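Local coordinates for nonsense-mediated mRNA decay protein 2 (PDB 4LUN), which takes part in nonsense-mediated decay of mRNAs that carry premature stop codons, this chain being its N-terminal MIF4G domain, at residues G142-F147 with T205-K210; L182-L187 with Q236-N241. One frame throughout, in Å; residues are numbered along the deposited sequence.

Interaction 1 (G142-F147 with T205-K210); sequences GNLRVF and TAFIKK
Leu144 with Phe207 and Arg145 with Lys210 join two helical segments, 142-147 and 205-210, whose backbones come nearest at Arg145 CA and Phe207 CA, 7.6 Å apart, and side chains alone bridge that gap. In the buried part, the branched end of Leu144 meets the ring of Phe207 obliquely: Leu144 CD2 lies 3.5 Å from Phe207 CD1, and the two side chains cross at about a right angle. Phe207 reaches this leucine because its CG stands anti to the backbone N (chi1 -170°). Nearer the surface, the bent chain of Lys210 brings its methylene CD over the centre of one face of the Arg145 guanidinium, 3.6 Å from Arg145 CZ. The like charges are close, Arg145 NH2 being 3.8 Å from Lys210 NZ, a cost probably eased by the salt bridge from Arg145 NE to Glu149 and the hydrogen bond from Arg145 NH2 to Asn87. With an alanine in place of Arg145, Lys210 CD would probably lose the flat surface it rests on, and Glu149 its cationic mate. The contact joins helix 130-152 to helix 201-210; Phe207 also touches Leu187 of helix 182-190, while Ile208 packs on helix 277-303.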
# COMPACT_ATOMS: atom_id res chain seq x y z
N GLY A 142 2.21 -3.05 -3.69
CA GLY A 142 2.72 -2.06 -4.62
C GLY A 142 1.84 -0.83 -4.68
O GLY A 142 2.32 0.31 -4.70
N ASN A 143 0.53 -1.06 -4.74
CA ASN A 143 -0.43 0.04 -4.74
C ASN A 143 -0.36 0.84 -3.45
O ASN A 143 -0.44 2.07 -3.47
CB ASN A 143 -1.85 -0.49 -4.96
CG ASN A 143 -2.04 -1.06 -6.36
OD1 ASN A 143 -1.31 -0.71 -7.29
ND2 ASN A 143 -3.04 -1.92 -6.52
N LEU A 144 -0.21 0.15 -2.33
CA LEU A 144 -0.08 0.83 -1.04
C LEU A 144 1.19 1.66 -1.00
O LEU A 144 1.21 2.77 -0.48
CB LEU A 144 -0.09 -0.19 0.11
CG LEU A 144 0.15 0.33 1.54
CD1 LEU A 144 -0.99 1.24 1.98
CD2 LEU A 144 0.30 -0.85 2.48
N ARG A 145 2.27 1.13 -1.58
CA ARG A 145 3.54 1.85 -1.53
C ARG A 145 3.43 3.15 -2.31
O ARG A 145 3.82 4.23 -1.83
CB ARG A 145 4.65 0.97 -2.10
CG ARG A 145 6.05 1.53 -1.87
CD ARG A 145 6.53 2.31 -3.05
NE ARG A 145 7.83 2.93 -2.78
CZ ARG A 145 9.00 2.36 -3.08
NH1 ARG A 145 9.02 1.17 -3.67
NH2 ARG A 145 10.13 2.99 -2.81
N VAL A 146 2.87 3.05 -3.51
CA VAL A 146 2.72 4.21 -4.39
C VAL A 146 1.78 5.24 -3.77
O VAL A 146 2.05 6.45 -3.81
CB VAL A 146 2.25 3.79 -5.80
CG1 VAL A 146 1.80 5.00 -6.61
CG2 VAL A 146 3.38 3.04 -6.52
N PHE A 147 0.68 4.76 -3.19
CA PHE A 147 -0.24 5.65 -2.50
C PHE A 147 0.48 6.44 -1.43
O PHE A 147 0.30 7.65 -1.32
CB PHE A 147 -1.39 4.89 -1.84
CG PHE A 147 -2.25 5.78 -0.99
CD1 PHE A 147 -3.33 6.44 -1.56
CD2 PHE A 147 -1.97 5.97 0.35
CE1 PHE A 147 -4.11 7.29 -0.79
CE2 PHE A 147 -2.75 6.82 1.12
CZ PHE A 147 -3.83 7.47 0.54
N THR A 205 4.40 -6.10 7.43
CA THR A 205 5.86 -6.06 7.54
C THR A 205 6.49 -5.25 6.42
O THR A 205 7.46 -4.53 6.64
CB THR A 205 6.48 -7.48 7.61
OG1 THR A 205 6.11 -8.24 6.46
CG2 THR A 205 5.96 -8.19 8.82
N ALA A 206 5.95 -5.37 5.22
CA ALA A 206 6.47 -4.58 4.10
C ALA A 206 6.27 -3.10 4.36
O ALA A 206 7.11 -2.29 3.97
CB ALA A 206 5.79 -4.98 2.79
N PHE A 207 5.15 -2.75 4.98
CA PHE A 207 4.84 -1.34 5.19
C PHE A 207 5.74 -0.70 6.24
O PHE A 207 6.26 0.40 6.04
CB PHE A 207 3.36 -1.15 5.56
CG PHE A 207 2.92 0.29 5.54
CD1 PHE A 207 2.66 0.94 4.34
CD2 PHE A 207 2.74 0.99 6.72
CE1 PHE A 207 2.25 2.26 4.32
CE2 PHE A 207 2.33 2.31 6.71
CZ PHE A 207 2.09 2.95 5.50
N ILE A 208 5.97 -1.39 7.34
CA ILE A 208 6.81 -0.82 8.39
C ILE A 208 8.26 -0.70 7.94
O ILE A 208 8.95 0.23 8.34
CB ILE A 208 6.74 -1.60 9.73
CG1 ILE A 208 7.35 -3.01 9.59
CG2 ILE A 208 5.31 -1.65 10.25
CD1 ILE A 208 7.23 -3.82 10.86
N LYS A 209 8.72 -1.62 7.10
CA LYS A 209 10.11 -1.59 6.64
C LYS A 209 10.37 -0.39 5.75
O LYS A 209 11.43 0.23 5.82
CB LYS A 209 10.47 -2.87 5.88
CG LYS A 209 10.69 -4.09 6.74
CD LYS A 209 10.77 -5.34 5.85
CE LYS A 209 10.90 -6.61 6.67
NZ LYS A 209 10.65 -7.82 5.84
N LYS A 210 9.41 -0.07 4.89
CA LYS A 210 9.57 1.01 3.93
C LYS A 210 9.22 2.38 4.50
O LYS A 210 9.73 3.40 4.03
CB LYS A 210 8.75 0.72 2.67
CG LYS A 210 9.09 1.61 1.48
CD LYS A 210 8.90 0.87 0.16
CE LYS A 210 9.98 -0.18 -0.08
NZ LYS A 210 11.32 0.45 -0.26

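Interaction 2 (L182-L187 with Q236-N241); sequences LLFSIL and QSLFKN
Phe184 and Leu238 lead a wholly apolar contact between two helical segments that run nearly parallel, their axes 21° apart in direction and 10.7 Å apart at closest approach. Leu238 points at the opposing segment and divides its surface between two partners. Its CB lies obliquely against the Phe184 ring, 3.8 Å from Phe184 CE1, while its branch atom CD2 comes to 3.7 Å from Leu187 CB. Phe184 CG is anti to the backbone N (chi1 173°), which carries the ring out from its own helix to the flank of Leu238. The other aromatic contact is of a different kind: Leu187 CD1 comes to the edge of the Phe239 ring, close to the ring plane and 3.9 Å from Phe239 CE2, with the two side chains crossing at about a right angle.

The one side-chain hydrogen bond within these segments stays inside 236-241. Asn241 ND2 donates to Ser237 O at 2.9 Å, from above the carbonyl plane, and the helical Asn241 N reaches the same oxygen from the opposite face, so one residue grips that carbonyl twice.

Beyond the pair, Phe239 meets the ring of Phe215 and touches Phe207 and Ile208 of helix 201-210, while Leu187 also packs on Leu235 of helix 231-271. Helices 182-190 and 231-271 thus both pack on helix 201-210, in keeping with the helix-on-helix packing of an all-helical, HEAT-repeat MIF4G domain.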
# COMPACT_ATOMS: atom_id res chain seq x y z
N LEU A 182 -6.41 8.75 6.38
CA LEU A 182 -6.71 7.91 5.21
C LEU A 182 -5.89 6.63 5.17
O LEU A 182 -6.41 5.56 4.85
CB LEU A 182 -6.54 8.72 3.92
CG LEU A 182 -6.95 8.04 2.61
CD1 LEU A 182 -8.30 7.33 2.73
CD2 LEU A 182 -6.99 9.06 1.47
N LEU A 183 -4.60 6.73 5.51
CA LEU A 183 -3.77 5.53 5.59
C LEU A 183 -4.29 4.53 6.61
O LEU A 183 -4.19 3.33 6.39
CB LEU A 183 -2.31 5.86 5.90
CG LEU A 183 -1.46 6.34 4.73
CD1 LEU A 183 -0.17 6.95 5.25
CD2 LEU A 183 -1.18 5.15 3.79
N PHE A 184 -4.80 5.01 7.74
CA PHE A 184 -5.37 4.13 8.75
C PHE A 184 -6.56 3.37 8.14
O PHE A 184 -6.69 2.15 8.32
CB PHE A 184 -5.78 4.95 10.00
CG PHE A 184 -6.53 4.15 11.04
CD1 PHE A 184 -5.87 3.60 12.13
CD2 PHE A 184 -7.91 3.98 10.95
CE1 PHE A 184 -6.57 2.89 13.10
CE2 PHE A 184 -8.60 3.26 11.90
CZ PHE A 184 -7.93 2.72 12.98
N SER A 185 -7.41 4.10 7.42
CA SER A 185 -8.60 3.52 6.81
C SER A 185 -8.24 2.44 5.80
O SER A 185 -8.81 1.34 5.80
CB SER A 185 -9.48 4.59 6.16
OG SER A 185 -10.00 5.47 7.14
N ILE A 186 -7.26 2.76 4.96
CA ILE A 186 -6.77 1.79 3.97
C ILE A 186 -6.18 0.54 4.63
O ILE A 186 -6.49 -0.61 4.24
CB ILE A 186 -5.72 2.47 3.08
CG1 ILE A 186 -6.39 3.52 2.20
CG2 ILE A 186 -4.98 1.45 2.18
CD1 ILE A 186 -5.40 4.48 1.54
N LEU A 187 -5.31 0.73 5.61
CA LEU A 187 -4.67 -0.43 6.23
C LEU A 187 -5.66 -1.28 7.03
O LEU A 187 -5.56 -2.51 7.03
CB LEU A 187 -3.49 0.01 7.08
CG LEU A 187 -2.26 0.32 6.23
CD1 LEU A 187 -1.30 1.27 6.95
CD2 LEU A 187 -1.59 -1.01 5.91
N GLN A 236 0.16 3.43 15.03
CA GLN A 236 0.75 2.67 16.12
C GLN A 236 -0.32 1.80 16.79
O GLN A 236 -0.07 0.64 17.11
CB GLN A 236 1.44 3.61 17.12
CG GLN A 236 2.97 3.71 16.95
CD GLN A 236 3.44 4.98 16.24
OE1 GLN A 236 3.34 5.11 15.01
NE2 GLN A 236 3.98 5.92 17.01
N SER A 237 -1.50 2.37 17.00
CA SER A 237 -2.60 1.62 17.62
C SER A 237 -3.02 0.46 16.73
O SER A 237 -3.18 -0.68 17.20
CB SER A 237 -3.81 2.52 17.85
OG SER A 237 -4.94 1.75 18.24
N LEU A 238 -3.20 0.74 15.44
CA LEU A 238 -3.60 -0.28 14.49
C LEU A 238 -2.60 -1.42 14.42
O LEU A 238 -2.97 -2.59 14.41
CB LEU A 238 -3.75 0.34 13.10
CG LEU A 238 -4.18 -0.57 11.95
CD1 LEU A 238 -5.53 -1.19 12.25
CD2 LEU A 238 -4.23 0.24 10.65
N PHE A 239 -1.31 -1.08 14.37
CA PHE A 239 -0.31 -2.11 14.19
C PHE A 239 -0.07 -2.91 15.47
O PHE A 239 0.17 -4.11 15.40
CB PHE A 239 0.99 -1.56 13.60
CG PHE A 239 0.97 -1.45 12.11
CD1 PHE A 239 1.87 -2.18 11.32
CD2 PHE A 239 0.01 -0.68 11.46
CE1 PHE A 239 1.82 -2.10 9.94
CE2 PHE A 239 -0.03 -0.60 10.07
CZ PHE A 239 0.89 -1.31 9.31
N LYS A 240 -0.15 -2.26 16.63
CA LYS A 240 -0.03 -2.98 17.90
C LYS A 240 -1.20 -3.95 18.11
O LYS A 240 -1.01 -5.06 18.59
CB LYS A 240 0.14 -2.00 19.06
CG LYS A 240 1.55 -1.42 19.13
CD LYS A 240 1.74 -0.48 20.31
CE LYS A 240 3.00 0.37 20.15
NZ LYS A 240 4.25 -0.42 20.32
N ASN A 241 -2.41 -3.55 17.71
CA ASN A 241 -3.52 -4.50 17.69
C ASN A 241 -3.29 -5.65 16.72
O ASN A 241 -3.62 -6.80 17.02
CB ASN A 241 -4.83 -3.80 17.35
CG ASN A 241 -5.47 -3.17 18.56
OD1 ASN A 241 -6.01 -3.87 19.41
ND2 ASN A 241 -5.40 -1.85 18.65

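Interactions 1 and 2 lie about 13 Å apart, centre to centre, and are joined by direct apolar packing within the MIF4G domain. Their segments alternate along the chain, and side chains pack between them. Phe147 packs into helix 182-190: Phe147 CE2 is 3.5 Å from Leu183 CD2, and Phe147 CZ is 3.5 Å from Ile186 CD1. A second bridge is Ile208 CG2, 3.5 Å from Phe239 CE1, joining segment 205-210 to segment 236-241. The charged pair of interaction 1, Arg145 and Lys210, has no counterpart in interaction 2, where the touching side chains are all leucine or phenylalanine.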